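Local atomic coordinates of radical SAM domain protein (Methanothrix thermoacetophila, PDB entry 6Y1X), a protein that acts as the radical SAM carbide synthase NifB, a [4Fe-4S] enzyme that matures the nitrogenase cofactor, probably by building its NifB-co precursor. Residues A[38-43]-A[160-165]; A[178-183]-A[193-198]; A[218-223]-A[227-232]; A[242-247]-A[271-276]. All blocks are in the same frame, centred on the assembly; numbering follows the deposited sequence.

Contact 1 (A[38-43]-A[160-165]). With SF4 (iron/sulfur cluster), chain C.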
loop_
_atom_site.group_PDB
_atom_site.type_symbol
_atom_site.label_atom_id
_atom_site.label_comp_id
_atom_site.label_asym_id
_atom_site.label_seq_id
_atom_site.Cartn_x
_atom_site.Cartn_y
_atom_site.Cartn_z
ATOM N N PRO A 38 -5.020 -7.998 -10.792
ATOM C CA PRO A 38 -5.782 -6.863 -11.344
ATOM C C PRO A 38 -5.154 -5.508 -11.081
ATOM O O PRO A 38 -5.378 -4.575 -11.864
ATOM C CB PRO A 38 -7.154 -6.986 -10.662
ATOM C CG PRO A 38 -7.171 -8.313 -9.973
ATOM C CD PRO A 38 -5.759 -8.731 -9.750
ATOM N N CYS A 39 -4.367 -5.367 -10.016
ATOM C CA CYS A 39 -3.773 -4.083 -9.674
ATOM C C CYS A 39 -2.417 -3.859 -10.327
ATOM O O CYS A 39 -1.896 -2.739 -10.265
ATOM C CB CYS A 39 -3.638 -3.955 -8.151
ATOM S SG CYS A 39 -5.142 -4.395 -7.247
ATOM N N PHE A 40 -1.846 -4.878 -10.967
ATOM C CA PHE A 40 -0.555 -4.749 -11.623
ATOM C C PHE A 40 -0.633 -4.907 -13.135
ATOM O O PHE A 40 0.386 -4.737 -13.812
ATOM C CB PHE A 40 0.441 -5.770 -11.053
ATOM C CG PHE A 40 0.854 -5.487 -9.632
ATOM C CD1 PHE A 40 -0.031 -5.688 -8.582
ATOM C CD2 PHE A 40 2.123 -5.014 -9.347
ATOM C CE1 PHE A 40 0.345 -5.428 -7.277
ATOM C CE2 PHE A 40 2.506 -4.752 -8.043
ATOM C CZ PHE A 40 1.615 -4.960 -7.007
ATOM N N SER A 41 -1.803 -5.239 -13.676
ATOM C CA SER A 41 -1.983 -5.395 -15.111
ATOM C C SER A 41 -3.322 -4.787 -15.499
ATOM O O SER A 41 -4.339 -5.058 -14.853
ATOM C CB SER A 41 -1.926 -6.872 -15.520
ATOM O OG SER A 41 -2.132 -7.029 -16.910
ATOM N N GLU A 42 -3.312 -3.954 -16.542
ATOM C CA GLU A 42 -4.556 -3.385 -17.055
ATOM C C GLU A 42 -5.500 -4.472 -17.554
ATOM O O GLU A 42 -6.715 -4.402 -17.330
ATOM C CB GLU A 42 -4.255 -2.371 -18.157
ATOM C CG GLU A 42 -5.124 -1.124 -18.088
ATOM C CD GLU A 42 -4.525 0.055 -18.833
ATOM O OE1 GLU A 42 -5.292 0.951 -19.244
ATOM O OE2 GLU A 42 -3.288 0.090 -19.002
ATOM N N LYS A 43 -4.961 -5.479 -18.247
ATOM C CA LYS A 43 -5.795 -6.573 -18.738
ATOM C C LYS A 43 -6.388 -7.377 -17.589
ATOM O O LYS A 43 -7.547 -7.805 -17.657
ATOM C CB LYS A 43 -4.982 -7.480 -19.663
ATOM C CG LYS A 43 -4.447 -6.786 -20.907
ATOM N N ASN A 160 3.895 -9.745 -4.147
ATOM C CA ASN A 160 3.511 -8.423 -4.614
ATOM C C ASN A 160 3.334 -7.546 -3.391
ATOM O O ASN A 160 2.675 -7.949 -2.428
ATOM C CB ASN A 160 2.216 -8.464 -5.434
ATOM C CG ASN A 160 2.361 -9.244 -6.726
ATOM O OD1 ASN A 160 2.562 -10.461 -6.716
ATOM N ND2 ASN A 160 2.247 -8.547 -7.850
ATOM N N ILE A 161 3.890 -6.340 -3.441
ATOM C CA ILE A 161 3.900 -5.436 -2.297
ATOM C C ILE A 161 3.552 -4.039 -2.779
ATOM O O ILE A 161 4.115 -3.559 -3.768
ATOM C CB ILE A 161 5.264 -5.426 -1.577
ATOM C CG1 ILE A 161 5.547 -6.791 -0.942
ATOM C CG2 ILE A 161 5.299 -4.339 -0.512
ATOM C CD1 ILE A 161 6.932 -6.901 -0.346
ATOM N N THR A 162 2.609 -3.398 -2.103
ATOM C CA THR A 162 2.302 -2.003 -2.361
ATOM C C THR A 162 2.823 -1.172 -1.201
ATOM O O THR A 162 2.516 -1.458 -0.040
ATOM C CB THR A 162 0.794 -1.796 -2.518
ATOM O OG1 THR A 162 0.363 -2.339 -3.767
ATOM C CG2 THR A 162 0.456 -0.307 -2.486
ATOM N N VAL A 163 3.602 -0.145 -1.513
ATOM C CA VAL A 163 4.082 0.798 -0.514
ATOM C C VAL A 163 3.475 2.145 -0.856
ATOM O O VAL A 163 3.544 2.579 -2.010
ATOM C CB VAL A 163 5.621 0.876 -0.492
ATOM C CG1 VAL A 163 6.090 1.881 0.548
ATOM C CG2 VAL A 163 6.230 -0.501 -0.259
ATOM N N THR A 164 2.912 2.822 0.136
ATOM C CA THR A 164 2.432 4.181 -0.077
ATOM C C THR A 164 3.562 5.145 0.254
ATOM O O THR A 164 3.981 5.255 1.411
ATOM C CB THR A 164 1.179 4.467 0.744
ATOM O OG1 THR A 164 0.109 3.650 0.254
ATOM C CG2 THR A 164 0.767 5.937 0.588
ATOM N N LEU A 165 4.054 5.839 -0.766
ATOM C CA LEU A 165 5.204 6.726 -0.654
ATOM C C LEU A 165 4.755 8.100 -1.127
ATOM O O LEU A 165 4.538 8.310 -2.325
ATOM C CB LEU A 165 6.385 6.211 -1.475
ATOM C CG LEU A 165 7.689 7.004 -1.418
ATOM C CD1 LEU A 165 8.223 7.045 -0.001
ATOM C CD2 LEU A 165 8.706 6.379 -2.346
HETATM FE FE1 SF4 C . -3.351 -3.190 -3.066
HETATM FE FE2 SF4 C . -4.475 -4.660 -5.061
HETATM FE FE3 SF4 C . -5.198 -5.057 -2.469
HETATM FE FE4 SF4 C . -2.706 -5.844 -3.339
HETATM S S1 SF4 C . -4.733 -6.694 -4.017
HETATM S S2 SF4 C . -3.195 -4.746 -1.378
HETATM S S3 SF4 C . -2.241 -4.159 -4.833
HETATM S S4 SF4 C . -5.562 -3.152 -3.706
#

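Contact 2 (A[178-183]-A[193-198])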
loop_
_atom_site.group_PDB
_atom_site.type_symbol
_atom_site.label_atom_id
_atom_site.label_comp_id
_atom_site.label_asym_id
_atom_site.label_seq_id
_atom_site.Cartn_x
_atom_site.Cartn_y
_atom_site.Cartn_z
ATOM N N ASP A 178 1.355 13.175 11.140
ATOM C CA ASP A 178 1.366 13.680 12.510
ATOM C C ASP A 178 2.480 13.034 13.319
ATOM O O ASP A 178 3.188 13.715 14.069
ATOM C CB ASP A 178 0.027 13.397 13.197
ATOM C CG ASP A 178 -1.029 14.427 12.893
ATOM O OD1 ASP A 178 -0.735 15.425 12.206
ATOM O OD2 ASP A 178 -2.168 14.231 13.358
ATOM N N TYR A 179 2.646 11.721 13.186
ATOM C CA TYR A 179 3.620 10.997 13.986
ATOM C C TYR A 179 3.858 9.639 13.350
ATOM O O TYR A 179 3.083 9.179 12.510
ATOM C CB TYR A 179 3.157 10.843 15.445
ATOM C CG TYR A 179 1.895 10.028 15.646
ATOM C CD1 TYR A 179 1.915 8.638 15.576
ATOM C CD2 TYR A 179 0.682 10.649 15.909
ATOM C CE1 TYR A 179 0.765 7.897 15.760
ATOM C CE2 TYR A 179 -0.470 9.912 16.100
ATOM C CZ TYR A 179 -0.423 8.538 16.021
ATOM O OH TYR A 179 -1.574 7.798 16.203
ATOM N N VAL A 180 4.938 8.998 13.787
ATOM C CA VAL A 180 5.197 7.594 13.503
ATOM C C VAL A 180 5.563 6.928 14.819
ATOM O O VAL A 180 6.140 7.554 15.715
ATOM C CB VAL A 180 6.316 7.380 12.453
ATOM C CG1 VAL A 180 6.060 8.209 11.195
ATOM C CG2 VAL A 180 7.673 7.709 13.031
ATOM N N ILE A 181 5.185 5.660 14.944
ATOM C CA ILE A 181 5.525 4.836 16.099
ATOM C C ILE A 181 6.478 3.764 15.599
ATOM O O ILE A 181 6.094 2.912 14.788
ATOM C CB ILE A 181 4.283 4.212 16.751
ATOM C CG1 ILE A 181 3.261 5.289 17.111
ATOM C CG2 ILE A 181 4.679 3.412 17.988
ATOM C CD1 ILE A 181 1.893 4.730 17.441
ATOM N N TYR A 182 7.724 3.805 16.061
ATOM C CA TYR A 182 8.728 2.865 15.584
ATOM C C TYR A 182 9.517 2.342 16.769
ATOM O O TYR A 182 10.127 3.131 17.498
ATOM C CB TYR A 182 9.664 3.534 14.572
ATOM C CG TYR A 182 10.670 2.585 13.978
ATOM C CD1 TYR A 182 10.254 1.492 13.230
ATOM C CD2 TYR A 182 12.034 2.775 14.162
ATOM C CE1 TYR A 182 11.164 0.610 12.685
ATOM C CE2 TYR A 182 12.950 1.901 13.619
ATOM C CZ TYR A 182 12.509 0.820 12.879
ATOM O OH TYR A 182 13.414 -0.059 12.334
ATOM N N LYS A 183 9.538 1.016 16.924
ATOM C CA LYS A 183 10.281 0.329 17.980
ATOM C C LYS A 183 10.000 0.929 19.356
ATOM O O LYS A 183 10.908 1.218 20.137
ATOM C CB LYS A 183 11.780 0.303 17.684
ATOM C CG LYS A 183 12.126 -0.485 16.433
ATOM C CD LYS A 183 13.605 -0.805 16.376
ATOM C CE LYS A 183 13.937 -1.633 15.148
ATOM N NZ LYS A 183 15.266 -2.284 15.277
ATOM N N ALA A 193 9.367 12.083 10.037
ATOM C CA ALA A 193 9.387 11.977 8.580
ATOM C C ALA A 193 10.672 11.328 8.077
ATOM O O ALA A 193 10.647 10.560 7.107
ATOM C CB ALA A 193 9.199 13.353 7.949
ATOM N N LYS A 194 11.811 11.653 8.697
ATOM C CA LYS A 194 13.076 11.052 8.280
ATOM C C LYS A 194 13.121 9.570 8.617
ATOM O O LYS A 194 13.659 8.770 7.843
ATOM C CB LYS A 194 14.252 11.780 8.931
ATOM C CG LYS A 194 14.512 13.181 8.400
ATOM C CD LYS A 194 15.644 13.841 9.172
ATOM C CE LYS A 194 16.500 14.720 8.282
ATOM N NZ LYS A 194 17.207 13.917 7.246
ATOM N N ILE A 195 12.579 9.184 9.775
ATOM C CA ILE A 195 12.561 7.768 10.125
ATOM C C ILE A 195 11.689 7.004 9.145
ATOM O O ILE A 195 12.064 5.928 8.660
ATOM C CB ILE A 195 12.069 7.578 11.571
ATOM C CG1 ILE A 195 13.143 8.013 12.574
ATOM C CG2 ILE A 195 11.623 6.131 11.800
ATOM C CD1 ILE A 195 12.605 8.240 13.972
ATOM N N LEU A 196 10.524 7.563 8.815
ATOM C CA LEU A 196 9.624 6.896 7.887
ATOM C C LEU A 196 10.268 6.740 6.518
ATOM O O LEU A 196 10.315 5.636 5.968
ATOM C CB LEU A 196 8.315 7.680 7.771
ATOM C CG LEU A 196 7.298 7.148 6.758
ATOM C CD1 LEU A 196 6.831 5.745 7.125
ATOM C CD2 LEU A 196 6.112 8.093 6.626
ATOM N N LEU A 197 10.821 7.834 5.976
ATOM C CA LEU A 197 11.357 7.782 4.617
ATOM C C LEU A 197 12.541 6.831 4.496
ATOM O O LEU A 197 12.651 6.088 3.513
ATOM C CB LEU A 197 11.790 9.183 4.188
ATOM C CG LEU A 197 12.478 9.290 2.826
ATOM C CD1 LEU A 197 11.587 8.727 1.727
ATOM C CD2 LEU A 197 12.912 10.716 2.526
ATOM N N ASP A 198 13.462 6.873 5.455
ATOM C CA ASP A 198 14.600 5.962 5.410
ATOM C C ASP A 198 14.152 4.504 5.409
ATOM O O ASP A 198 14.721 3.672 4.692
ATOM C CB ASP A 198 15.569 6.280 6.543
ATOM C CG ASP A 198 16.420 7.514 6.238
ATOM O OD1 ASP A 198 15.915 8.647 6.382
ATOM O OD2 ASP A 198 17.584 7.353 5.815
#

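Contact 3 (A[218-223]-A[227-232])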
loop_
_atom_site.group_PDB
_atom_site.type_symbol
_atom_site.label_atom_id
_atom_site.label_comp_id
_atom_site.label_asym_id
_atom_site.label_seq_id
_atom_site.Cartn_x
_atom_site.Cartn_y
_atom_site.Cartn_z
ATOM N N THR A 218 0.952 6.941 -4.492
ATOM C CA THR A 218 1.205 8.300 -4.029
ATOM C C THR A 218 -0.116 9.045 -3.975
ATOM O O THR A 218 -0.846 9.087 -4.971
ATOM C CB THR A 218 2.182 9.053 -4.940
ATOM O OG1 THR A 218 3.446 8.381 -4.958
ATOM C CG2 THR A 218 2.373 10.494 -4.459
ATOM N N VAL A 219 -0.430 9.607 -2.809
ATOM C CA VAL A 219 -1.613 10.449 -2.661
ATOM C C VAL A 219 -1.233 11.828 -3.174
ATOM O O VAL A 219 -0.280 12.439 -2.680
ATOM C CB VAL A 219 -2.091 10.509 -1.201
ATOM C CG1 VAL A 219 -3.362 11.342 -1.091
ATOM C CG2 VAL A 219 -2.334 9.112 -0.669
ATOM N N LEU A 220 -1.963 12.310 -4.173
ATOM C CA LEU A 220 -1.674 13.609 -4.766
ATOM C C LEU A 220 -2.339 14.692 -3.928
ATOM O O LEU A 220 -3.562 14.845 -3.957
ATOM C CB LEU A 220 -2.157 13.629 -6.212
ATOM C CG LEU A 220 -1.737 14.818 -7.069
ATOM C CD1 LEU A 220 -0.227 14.842 -7.246
ATOM C CD2 LEU A 220 -2.443 14.724 -8.412
ATOM N N ILE A 221 -1.532 15.465 -3.213
ATOM C CA ILE A 221 -2.025 16.448 -2.252
ATOM C C ILE A 221 -1.698 17.836 -2.783
ATOM O O ILE A 221 -0.538 18.266 -2.710
ATOM C CB ILE A 221 -1.415 16.226 -0.860
ATOM C CG1 ILE A 221 -1.651 14.782 -0.398
ATOM C CG2 ILE A 221 -1.999 17.213 0.136
ATOM C CD1 ILE A 221 -0.679 14.315 0.705
ATOM N N PRO A 222 -2.669 18.560 -3.333
ATOM C CA PRO A 222 -2.369 19.863 -3.939
ATOM C C PRO A 222 -1.734 20.810 -2.937
ATOM O O PRO A 222 -2.165 20.908 -1.785
ATOM C CB PRO A 222 -3.745 20.360 -4.392
ATOM C CG PRO A 222 -4.503 19.109 -4.665
ATOM C CD PRO A 222 -4.058 18.148 -3.589
ATOM N N GLY A 223 -0.664 21.471 -3.375
ATOM C CA GLY A 223 0.060 22.399 -2.541
ATOM C C GLY A 223 1.093 21.782 -1.628
ATOM O O GLY A 223 1.848 22.526 -0.990
ATOM N N LYS A 227 3.811 18.795 -7.091
ATOM C CA LYS A 227 4.934 18.785 -8.023
ATOM C C LYS A 227 6.084 17.906 -7.555
ATOM O O LYS A 227 6.890 17.476 -8.385
ATOM C CB LYS A 227 5.440 20.211 -8.308
ATOM C CG LYS A 227 5.889 21.052 -7.119
ATOM C CD LYS A 227 6.253 22.464 -7.600
ATOM C CE LYS A 227 7.166 23.217 -6.648
ATOM N NZ LYS A 227 7.109 22.728 -5.246
ATOM N N HIS A 228 6.161 17.609 -6.259
ATOM C CA HIS A 228 7.177 16.691 -5.756
ATOM C C HIS A 228 6.992 15.277 -6.299
ATOM O O HIS A 228 7.947 14.493 -6.306
ATOM C CB HIS A 228 7.144 16.682 -4.225
ATOM C CG HIS A 228 8.178 15.802 -3.590
ATOM N ND1 HIS A 228 9.527 15.942 -3.834
ATOM C CD2 HIS A 228 8.061 14.800 -2.688
ATOM C CE1 HIS A 228 10.195 15.050 -3.128
ATOM N NE2 HIS A 228 9.329 14.345 -2.421
ATOM N N VAL A 229 5.790 14.938 -6.763
ATOM C CA VAL A 229 5.532 13.589 -7.264
ATOM C C VAL A 229 6.467 13.241 -8.418
ATOM O O VAL A 229 6.785 12.067 -8.631
ATOM C CB VAL A 229 4.045 13.431 -7.658
ATOM C CG1 VAL A 229 3.685 14.319 -8.833
ATOM C CG2 VAL A 229 3.710 11.972 -7.945
ATOM N N PHE A 230 6.925 14.242 -9.176
ATOM C CA PHE A 230 7.926 13.987 -10.211
ATOM C C PHE A 230 9.213 13.430 -9.607
ATOM O O PHE A 230 9.796 12.475 -10.138
ATOM C CB PHE A 230 8.209 15.264 -10.999
ATOM C CG PHE A 230 7.103 15.653 -11.934
ATOM C CD1 PHE A 230 7.086 15.205 -13.245
ATOM C CD2 PHE A 230 6.090 16.500 -11.506
ATOM C CE1 PHE A 230 6.062 15.569 -14.106
ATOM C CE2 PHE A 230 5.062 16.872 -12.363
ATOM C CZ PHE A 230 5.050 16.406 -13.663
ATOM N N ASP A 231 9.668 14.011 -8.493
ATOM C CA ASP A 231 10.848 13.490 -7.808
ATOM C C ASP A 231 10.598 12.081 -7.277
ATOM O O ASP A 231 11.501 11.236 -7.279
ATOM C CB ASP A 231 11.231 14.416 -6.653
ATOM C CG ASP A 231 11.919 15.685 -7.114
ATOM O OD1 ASP A 231 12.498 15.704 -8.223
ATOM O OD2 ASP A 231 11.859 16.680 -6.360
ATOM N N ILE A 232 9.386 11.818 -6.782
ATOM C CA ILE A 232 9.053 10.473 -6.313
ATOM C C ILE A 232 9.175 9.469 -7.451
ATOM O O ILE A 232 9.783 8.402 -7.299
ATOM C CB ILE A 232 7.644 10.438 -5.696
ATOM C CG1 ILE A 232 7.550 11.361 -4.481
ATOM C CG2 ILE A 232 7.240 8.995 -5.347
ATOM C CD1 ILE A 232 6.129 11.507 -3.973
#

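Contact 4 (A[242-247]-A[271-276])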
loop_
_atom_site.group_PDB
_atom_site.type_symbol
_atom_site.label_atom_id
_atom_site.label_comp_id
_atom_site.label_asym_id
_atom_site.label_seq_id
_atom_site.Cartn_x
_atom_site.Cartn_y
_atom_site.Cartn_z
ATOM N N PHE A 242 7.915 -1.415 -9.977
ATOM C CA PHE A 242 7.325 -1.861 -11.231
ATOM C C PHE A 242 6.265 -0.898 -11.747
ATOM O O PHE A 242 6.219 -0.617 -12.949
ATOM C CB PHE A 242 6.715 -3.252 -11.055
ATOM C CG PHE A 242 5.955 -3.730 -12.255
ATOM C CD1 PHE A 242 6.618 -4.122 -13.404
ATOM C CD2 PHE A 242 4.572 -3.768 -12.237
ATOM C CE1 PHE A 242 5.911 -4.553 -14.512
ATOM C CE2 PHE A 242 3.862 -4.198 -13.342
ATOM C CZ PHE A 242 4.532 -4.588 -14.478
ATOM N N ILE A 243 5.419 -0.361 -10.869
ATOM C CA ILE A 243 4.306 0.468 -11.314
ATOM C C ILE A 243 3.999 1.510 -10.248
ATOM O O ILE A 243 4.217 1.291 -9.055
ATOM C CB ILE A 243 3.073 -0.405 -11.655
ATOM C CG1 ILE A 243 1.992 0.408 -12.373
ATOM C CG2 ILE A 243 2.532 -1.102 -10.415
ATOM C CD1 ILE A 243 0.865 -0.436 -12.923
ATOM N N HIS A 244 3.461 2.645 -10.689
ATOM C CA HIS A 244 3.194 3.795 -9.836
ATOM C C HIS A 244 1.715 4.134 -9.935
ATOM O O HIS A 244 1.178 4.266 -11.041
ATOM C CB HIS A 244 4.031 4.989 -10.290
ATOM C CG HIS A 244 4.041 6.138 -9.331
ATOM N ND1 HIS A 244 4.427 7.406 -9.706
ATOM C CD2 HIS A 244 3.753 6.209 -8.010
ATOM C CE1 HIS A 244 4.358 8.214 -8.663
ATOM N NE2 HIS A 244 3.958 7.510 -7.619
ATOM N N ASN A 245 1.066 4.304 -8.788
ATOM C CA ASN A 245 -0.366 4.589 -8.737
ATOM C C ASN A 245 -0.561 5.929 -8.039
ATOM O O ASN A 245 -0.500 6.013 -6.808
ATOM C CB ASN A 245 -1.103 3.464 -8.018
ATOM C CG ASN A 245 -2.571 3.768 -7.806
ATOM O OD1 ASN A 245 -3.183 4.497 -8.583
ATOM N ND2 ASN A 245 -3.142 3.215 -6.741
ATOM N N VAL A 246 -0.817 6.972 -8.816
ATOM C CA VAL A 246 -1.064 8.297 -8.264
ATOM C C VAL A 246 -2.553 8.450 -7.991
ATOM O O VAL A 246 -3.376 8.354 -8.908
ATOM C CB VAL A 246 -0.553 9.392 -9.209
ATOM C CG1 VAL A 246 -0.767 10.761 -8.593
ATOM C CG2 VAL A 246 0.924 9.163 -9.499
ATOM N N MET A 247 -2.899 8.671 -6.728
ATOM C CA MET A 247 -4.274 8.738 -6.270
ATOM C C MET A 247 -4.614 10.156 -5.845
ATOM O O MET A 247 -3.841 10.772 -5.099
ATOM C CB MET A 247 -4.498 7.780 -5.094
ATOM C CG MET A 247 -3.937 6.385 -5.299
ATOM S SD MET A 247 -4.102 5.368 -3.814
ATOM C CE MET A 247 -3.073 6.266 -2.668
ATOM N N ASP A 271 -0.188 11.336 -17.161
ATOM C CA ASP A 271 0.363 11.237 -18.511
ATOM C C ASP A 271 1.833 11.630 -18.546
ATOM O O ASP A 271 2.643 10.972 -19.210
ATOM C CB ASP A 271 -0.448 12.108 -19.467
ATOM C CG ASP A 271 -1.802 11.516 -19.767
ATOM O OD1 ASP A 271 -2.030 10.352 -19.364
ATOM O OD2 ASP A 271 -2.633 12.203 -20.396
ATOM N N GLU A 272 2.201 12.692 -17.827
ATOM C CA GLU A 272 3.599 13.099 -17.773
ATOM C C GLU A 272 4.435 12.088 -17.001
ATOM O O GLU A 272 5.573 11.792 -17.385
ATOM C CB GLU A 272 3.717 14.485 -17.134
ATOM C CG GLU A 272 3.377 15.639 -18.053
ATOM C CD GLU A 272 4.622 16.323 -18.602
ATOM O OE1 GLU A 272 5.734 15.789 -18.399
ATOM O OE2 GLU A 272 4.490 17.394 -19.229
ATOM N N LEU A 273 3.899 11.555 -15.899
ATOM C CA LEU A 273 4.658 10.594 -15.108
ATOM C C LEU A 273 4.825 9.265 -15.835
ATOM O O LEU A 273 5.734 8.500 -15.493
ATOM C CB LEU A 273 3.989 10.368 -13.750
ATOM C CG LEU A 273 3.895 11.556 -12.793
ATOM C CD1 LEU A 273 3.145 11.146 -11.550
ATOM C CD2 LEU A 273 5.279 12.092 -12.427
ATOM N N SER A 274 3.970 8.974 -16.821
ATOM C CA SER A 274 4.104 7.726 -17.566
ATOM C C SER A 274 5.398 7.691 -18.372
ATOM O O SER A 274 5.896 6.608 -18.700
ATOM C CB SER A 274 2.908 7.532 -18.495
ATOM O OG SER A 274 2.872 8.553 -19.476
ATOM N N LYS A 275 5.954 8.859 -18.708
ATOM C CA LYS A 275 7.225 8.887 -19.425
ATOM C C LYS A 275 8.397 8.530 -18.518
ATOM O O LYS A 275 9.494 8.264 -19.018
ATOM C CB LYS A 275 7.443 10.258 -20.065
ATOM C CG LYS A 275 6.263 10.757 -20.877
ATOM C CD LYS A 275 6.410 12.233 -21.223
ATOM C CE LYS A 275 5.215 12.737 -22.029
ATOM N NZ LYS A 275 5.236 14.219 -22.218
ATOM N N ILE A 276 8.193 8.547 -17.207
ATOM C CA ILE A 276 9.202 8.141 -16.238
ATOM C C ILE A 276 9.014 6.689 -15.817
ATOM O O ILE A 276 9.957 5.898 -15.840
ATOM C CB ILE A 276 9.172 9.079 -15.011
ATOM C CG1 ILE A 276 9.337 10.537 -15.440
ATOM C CG2 ILE A 276 10.238 8.669 -14.006
ATOM C CD1 ILE A 276 9.066 11.528 -14.328
#

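Contact 1 (A[38-43]-A[160-165])
The amide nitrogen ND2 of Asn-160 is held from two directions: it hydrogen-bonds to the backbone O of Arg-33, and it lies over the face of the Phe-40 ring, 3.5 Å above the plane and close to the ring centre. All six ring carbons are nearly equidistant from it, with Phe-40 CE1 3.7 Å from Asn-160 ND2. Ring and amide planes stand 80° apart, so the nitrogen meets the pi cloud end-on and no flat stack forms. Asn-160 CB adds a second touch, 3.9 Å from Phe-40 CZ. With CG anti to the carbonyl carbon (chi1 -69°), Phe-40 swings its ring in toward the strand, and CE1 comes 3.8 Å from sulfide S3 of the iron-sulfur cluster.

That cluster joins the two segments. Cys-39, the preceding residue, ligates FE2 through SG at 2.3 Å, while Thr-162 OG1 approaches S3 from the strand side at 3.4 Å and also hydrogen-bonds Lys-215 NZ, whose charge is likely to polarise the hydroxyl. A leucine in place of Phe-40 would probably deprive the Asn-160 amide of its aromatic face and open a gap beside S3.

Cys-39, Glu-75, His-52 and Cys-138 bind this [4Fe-4S] cluster. Strand 160-164 runs between strands 136-141 and 213-220 of the parallel sheet; Asn-160 and Thr-162 turn to the cluster side, Thr-162 against the cluster itself and Asn-160 against Phe-40, whereas Ile-161 turns to helix 189-209 behind it.

Contact 2 (A[178-183]-A[193-198])
A beta-hairpin, strands 177-182 and 185-188, completed by strand 61-63 into a three-stranded antiparallel sheet, lies against helix 189-209 of the radical SAM domain; residues 178-183 and 193-198 form part of that seam. The local axes of strand 179-182 and helix 193-198 pass 8.6 Å apart at 60°. As in any strand, side chains alternate, and Val-180 and Tyr-182 face the helix.

Val-180 straddles the helix surface with both methyls. CG1, anti to the carbonyl carbon (chi1 -51°), rests 4.1 Å from Leu-196 CB, and CG2, wedged between the backbone N and the carbonyl carbon, comes 4.4 Å from Ile-195 CG2. Two residues further on, Tyr-182 sends its ring out anti to the backbone N (chi1 -176°), which brings CD2 to 4.1 Å from the same Ile-195 CG2. That one methyl therefore sits between valine and tyrosine, and it meets the ring at a slant. One ring face carries the aliphatic part of the following residue, with Lys-183 CG 3.7 Å above its centre.

Leu-144 reaches Tyr-182, Ile-195 and Leu-196, closing the group from a neighbouring loop, and Val-180 also touches Ile-61 of strand 61-63, the strand that carries Cys-63, a ligand of the second [4Fe-4S] cluster.

No hydrogen bond or salt bridge joins the two segments. Methyls, the Leu-196 methylene and one ring carbon at van der Waals distance join sheet and helix, a greasy contact whose hold depends on shape and exclusion of water rather than directed bonds.

Contact 3 (A[218-223]-A[227-232])
Apolar contacts dominate where strand 213-220 packs under the first turn of helix 229-239. Thr-218 points its methyl at the helix: with OG1 anti to the carbonyl carbon (chi1 -61°), CG2 falls opposite the backbone N and lies 4.0 Å from Val-229 CG2 and 3.9 Å from Ile-232 CD1, filling the notch between residues one turn apart. Thr-218 and Ile-232 meet tip to tip, whereas Val-229 slants across the threonine. Farther along the strand, Leu-220 extends its branch to the other methyl of the valine, CD1 standing 4.3 Å from Val-229 CG1.

Polar contacts lie around this patch. The Thr-218 hydroxyl only grazes the helix, its OG1 3.9 Å from Ile-232 CG2; its bonds run to His-244 NE2 on the next strand and to Leu-165 O after strand 160-164, so the buried oxygen is satisfied within the sheet and its rotation is fixed.

Hydrogen bonds of the backbone, some to side chains, shape the connection. Ile-232 N reaches His-228 O at 3.1 Å. In the turn before the helix, the Asn-225 side chain bonds both Ile-221 N and Val-219 O, and Asp-226 OD1 receives Gly-223 N.

Threonine thus works in two ways: its hydroxyl links the chain just past strand 160-164 to strand 243-248, while its methyl packs on the helix. No hydrogen bond spans the two segments, so at the start of this beta-alpha-beta crossover they meet through apolar packing and the exclusion of water.

Contact 4 (A[242-247]-A[271-276])
Leu-273 and Val-246 meet with their side chains at about a right angle, and the touch is narrow: Leu-273 CD1 abuts Val-246 CG2 at 3.6 Å. The leucine comes down from the helix with CG anti to its carbonyl carbon (chi1 -64°), which carries CD1 to the strand. Leu-273 CD1 also lies 4.3 Å from His-244 CE1, oblique to the ring.

Within the strand the two partners are already packed together. His-244 and Val-246 project to the same side, and Val-246 CG2 lies 3.7 Å above the plane of the imidazole, displaced toward the rim. One valine methyl is therefore shared by the histidine face and the leucine tip, so the three groups close on one another. The ring's polar ends help to set its rotation: NE2 is engaged by Thr-218 OG1, and ND1 has a weak hydrogen bond with Gln-279 NE2.

Val-229 and Phe-230 of helix 229-239 also pack on Leu-273. Beyond Leu-273 the backbone follows bonds three residues apart, as from Ile-276 N to Leu-273 O at 3.0 Å, and then runs back beside strand 243-248, where the His-244 backbone hydrogen-bonds with Lys-278 and Met-280.

Here helix 263-273 covers the last strand of the six-stranded parallel sheet, consistent with the outer helical layer of the partial TIM barrel seen in radical SAM enzymes.

In the fold
The four contacts follow one another along the chain without overlap. Contacts 1, 3 and 4 share the parallel sheet, whose neighbouring strands 160-164, 213-220 and 243-248 they occupy in turn. Contacts 3 and 4, with centres about 11 Å apart, are probably joined by backbone hydrogen bonds from Met-247 to Thr-218 and Leu-220; contacts 1 and 4, centres about 12 Å apart, meet where Phe-40 packs on Phe-242 and Ile-243. Contact 2, its centre about 24 Å from that of contact 1, lies on the small antiparallel sheet, and Leu-197 of its helix reaches Leu-165. Together they connect the barrel's cluster-binding interior with its helical shell, the N-terminal segment and the hairpin near the second cluster.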